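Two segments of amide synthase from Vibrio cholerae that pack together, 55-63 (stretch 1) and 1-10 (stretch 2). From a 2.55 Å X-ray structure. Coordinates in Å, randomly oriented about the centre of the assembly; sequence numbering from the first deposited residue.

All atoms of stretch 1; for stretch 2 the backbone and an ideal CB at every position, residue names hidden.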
# COMPACT_ATOMS: atom_id res chain seq x y z
N ARG A 55 -26.31 3.65 19.41
CA ARG A 55 -27.09 4.50 20.30
C ARG A 55 -26.11 5.45 20.99
O ARG A 55 -24.93 5.13 21.18
CB ARG A 55 -27.86 3.66 21.33
CG ARG A 55 -28.94 2.84 20.67
CD ARG A 55 -30.03 2.45 21.61
NE ARG A 55 -31.12 1.79 20.91
CZ ARG A 55 -32.22 1.35 21.51
NH1 ARG A 55 -32.36 1.51 22.83
NH2 ARG A 55 -33.16 0.73 20.81
N PHE A 56 -26.60 6.64 21.36
CA PHE A 56 -25.73 7.61 22.01
C PHE A 56 -26.17 7.99 23.41
O PHE A 56 -27.36 8.13 23.68
CB PHE A 56 -25.62 8.86 21.15
CG PHE A 56 -25.07 8.61 19.78
CD1 PHE A 56 -25.91 8.23 18.74
CD2 PHE A 56 -23.71 8.71 19.54
CE1 PHE A 56 -25.39 7.95 17.49
CE2 PHE A 56 -23.19 8.43 18.29
CZ PHE A 56 -24.02 8.06 17.26
N SER A 57 -25.19 8.16 24.30
CA SER A 57 -25.47 8.58 25.67
C SER A 57 -25.69 10.09 25.63
O SER A 57 -25.44 10.73 24.61
CB SER A 57 -24.29 8.29 26.59
OG SER A 57 -23.33 9.33 26.50
N ALA A 58 -26.13 10.65 26.75
CA ALA A 58 -26.36 12.09 26.83
C ALA A 58 -25.03 12.83 26.65
O ALA A 58 -25.01 13.99 26.23
CB ALA A 58 -26.98 12.44 28.18
N GLN A 59 -23.94 12.13 26.94
CA GLN A 59 -22.59 12.68 26.83
C GLN A 59 -21.93 12.36 25.48
O GLN A 59 -20.70 12.48 25.35
CB GLN A 59 -21.70 12.13 27.95
CG GLN A 59 -22.21 12.40 29.35
CD GLN A 59 -23.52 11.71 29.66
OE1 GLN A 59 -23.61 10.48 29.64
NE2 GLN A 59 -24.56 12.50 29.95
N GLY A 60 -22.73 11.92 24.51
CA GLY A 60 -22.19 11.59 23.20
C GLY A 60 -21.41 10.29 23.10
O GLY A 60 -20.69 10.07 22.11
N GLU A 61 -21.50 9.43 24.12
CA GLU A 61 -20.80 8.15 24.09
C GLU A 61 -21.60 7.16 23.26
O GLU A 61 -22.78 6.91 23.54
CB GLU A 61 -20.60 7.56 25.48
CG GLU A 61 -20.35 6.06 25.44
CD GLU A 61 -19.66 5.53 26.67
OE1 GLU A 61 -18.46 5.82 26.87
OE2 GLU A 61 -20.33 4.82 27.45
N LEU A 62 -20.97 6.62 22.22
CA LEU A 62 -21.62 5.66 21.36
C LEU A 62 -21.48 4.29 22.01
O LEU A 62 -20.40 3.91 22.46
CB LEU A 62 -20.97 5.68 19.98
CG LEU A 62 -21.53 4.79 18.87
CD1 LEU A 62 -21.01 5.26 17.52
CD2 LEU A 62 -21.12 3.36 19.11
N TYR A 63 -22.60 3.58 22.10
CA TYR A 63 -22.62 2.24 22.68
C TYR A 63 -23.58 1.39 21.81
O TYR A 63 -24.36 1.95 21.01
CB TYR A 63 -23.07 2.33 24.15
CG TYR A 63 -24.51 2.70 24.35
CD1 TYR A 63 -25.49 1.72 24.44
CD2 TYR A 63 -24.90 4.04 24.44
CE1 TYR A 63 -26.85 2.07 24.62
CE2 TYR A 63 -26.24 4.40 24.62
CZ TYR A 63 -27.21 3.40 24.71
OH TYR A 63 -28.54 3.73 24.87
N UNK A 1 -16.95 7.79 19.11
CA UNK A 1 -17.56 8.52 17.95
C UNK A 1 -16.47 9.02 17.01
O UNK A 1 -15.44 9.51 17.45
CB UNK A 1 -18.41 9.70 18.43
N UNK A 2 -16.71 8.87 15.71
CA UNK A 2 -15.76 9.29 14.69
C UNK A 2 -15.84 10.80 14.41
O UNK A 2 -16.92 11.39 14.42
CB UNK A 2 -16.01 8.51 13.40
N UNK A 3 -14.69 11.41 14.14
CA UNK A 3 -14.66 12.83 13.85
C UNK A 3 -15.81 13.20 12.89
O UNK A 3 -16.54 14.17 13.11
CB UNK A 3 -13.31 13.22 13.25
N UNK A 4 -15.97 12.42 11.82
CA UNK A 4 -17.02 12.68 10.85
C UNK A 4 -18.45 12.68 11.45
O UNK A 4 -19.37 13.27 10.85
CB UNK A 4 -16.93 11.63 9.74
N UNK A 5 -18.64 12.04 12.60
CA UNK A 5 -19.96 12.01 13.24
C UNK A 5 -20.18 13.19 14.19
O UNK A 5 -21.32 13.57 14.44
CB UNK A 5 -20.14 10.70 14.01
N UNK A 6 -19.09 13.75 14.73
CA UNK A 6 -19.18 14.86 15.67
C UNK A 6 -20.05 16.04 15.18
O UNK A 6 -20.97 16.47 15.88
CB UNK A 6 -17.77 15.37 15.97
N UNK A 7 -19.79 16.58 13.98
CA UNK A 7 -20.65 17.70 13.59
C UNK A 7 -22.14 17.39 13.58
O UNK A 7 -22.94 18.25 13.92
CB UNK A 7 -20.24 18.19 12.20
N UNK A 8 -22.52 16.16 13.22
CA UNK A 8 -23.94 15.82 13.22
C UNK A 8 -24.45 15.81 14.65
O UNK A 8 -25.54 16.29 14.96
CB UNK A 8 -24.18 14.47 12.55
N UNK A 9 -23.63 15.26 15.53
CA UNK A 9 -23.98 15.16 16.92
C UNK A 9 -24.19 16.55 17.53
O UNK A 9 -25.13 16.76 18.29
CB UNK A 9 -22.90 14.39 17.68
N UNK A 10 -23.31 17.49 17.18
CA UNK A 10 -23.42 18.84 17.70
C UNK A 10 -24.67 19.53 17.15
O UNK A 10 -25.45 20.10 17.92
CB UNK A 10 -22.17 19.65 17.35

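Stretch 1 is a hairpin: Arg 55 and Tyr 63 pair through their backbones, and a type I turn runs from Ser 57 to Gly 60. To its neighbour it offers the Phe 56 ring, the bare backbone of Gly 60 and the Leu 62 side chain.

Position 1 lies nearest Leu 62, CA to CA 6.0 Å. Its CB points sideways, 4.3 Å from Gly 60 O and 4.9 Å from Phe 56 CE2, so a long, flexible apolar chain that can bend back would suit; Leu or Ile would fill less of the reach. The deposited residue is Met 1. Its chain extends through t, t and then turns at chi3 (m), bringing CE to 3.5 Å from Phe 56 CE2 and 3.2 Å from Gly 60 O.

At position 2 CB points sideways, with nothing of stretch 1 within 5.5 Å, so the contact sets no demand; it is Leu 2. Positions 3 and 4 are out of reach and equally unconstrained by the hairpin: Leu 3 and Ala 4.

Position 5 points its CB toward stretch 1 but starts beyond 5.5 Å. Only a side chain of some length could approach Leu 62, and Met, Leu, Gln or Glu are all plausible. An acceptor has a further use, because the backbone N of position 2 is close by. Gln 5 takes that role: Leu 2 N donates to Gln 5 OE1 at 2.9 Å, nearly straight at 172°. The same OE1 lies 4.2 Å from Leu 62 CD1, a loose packing contact.

Positions 6, 7 and 8 have CB atoms out of reach, and the hairpin does not choose among residues there. They are Lys 6, Pro 7 and Phe 8; the proline fits an early helical position, where its missing N-H costs little.

Position 9 again points toward the hairpin, and the CA of position 9 lies 7.4 Å from Gly 60 CA. The gap asks for a large side chain: a flat aromatic such as Trp, Phe or Tyr, or perhaps a long apolar chain such as Met. Trp 9, with chi1 at 169° (t), brings its six-membered ring up against the turn. CZ3 comes to 3.7 Å from Phe 56 CB, CH2 to 3.4 Å from Ser 57 O, and CZ2 to 3.3 Å from Gly 60 CA. The two aromatic rings meet obliquely, centroids 5.6 Å apart. Glycine matters here: an ideal CB on Gly 60 would sit 3.1 Å from Trp 9 NE1, and its phi of 74° independently favours glycine.

Position 10 points out of reach, leaving polar residues free to serve; it is Gln 10.

No hydrogen bond crosses the contact, so its rule is shape.

Stretch 2, residues 1-10: MLLAQKPFWQ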
# COMPACT_ATOMS: atom_id res chain seq x y z
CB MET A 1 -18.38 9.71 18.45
CG MET A 1 -19.19 10.38 17.36
SD MET A 1 -20.07 11.84 17.94
CE MET A 1 -21.23 11.21 19.13
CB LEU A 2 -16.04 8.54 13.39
CG LEU A 2 -15.79 7.03 13.33
CD1 LEU A 2 -16.34 6.47 12.01
CD2 LEU A 2 -14.29 6.77 13.50
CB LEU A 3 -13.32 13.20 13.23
CG LEU A 3 -13.14 14.69 12.93
CD1 LEU A 3 -13.31 15.52 14.19
CD2 LEU A 3 -11.77 14.88 12.31
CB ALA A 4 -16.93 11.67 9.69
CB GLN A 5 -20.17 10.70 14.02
CG GLN A 5 -20.17 9.43 13.16
CD GLN A 5 -20.15 8.14 13.98
OE1 GLN A 5 -19.23 7.89 14.75
NE2 GLN A 5 -21.18 7.32 13.81
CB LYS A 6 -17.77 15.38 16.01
CG LYS A 6 -16.82 14.37 16.66
CD LYS A 6 -16.89 14.38 18.18
CE LYS A 6 -16.06 13.24 18.83
NZ LYS A 6 -14.57 13.36 18.67
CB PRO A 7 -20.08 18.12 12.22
CG PRO A 7 -19.36 16.92 11.73
CD PRO A 7 -18.78 16.28 12.96
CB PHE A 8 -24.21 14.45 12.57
CG PHE A 8 -24.00 14.45 11.08
CD1 PHE A 8 -22.85 13.91 10.53
CD2 PHE A 8 -24.92 15.05 10.24
CE1 PHE A 8 -22.61 13.97 9.15
CE2 PHE A 8 -24.69 15.12 8.86
CZ PHE A 8 -23.53 14.57 8.31
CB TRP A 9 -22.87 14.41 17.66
CG TRP A 9 -23.01 14.49 19.13
CD1 TRP A 9 -22.25 15.23 19.99
CD2 TRP A 9 -23.99 13.83 19.94
NE1 TRP A 9 -22.70 15.07 21.28
CE2 TRP A 9 -23.77 14.21 21.27
CE3 TRP A 9 -25.04 12.95 19.66
CZ2 TRP A 9 -24.55 13.75 22.33
CZ3 TRP A 9 -25.82 12.50 20.70
CH2 TRP A 9 -25.57 12.90 22.02
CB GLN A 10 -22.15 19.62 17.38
CG GLN A 10 -21.06 19.35 18.39
CD GLN A 10 -19.69 19.20 17.76
OE1 GLN A 10 -18.77 18.66 18.39
NE2 GLN A 10 -19.54 19.67 16.50
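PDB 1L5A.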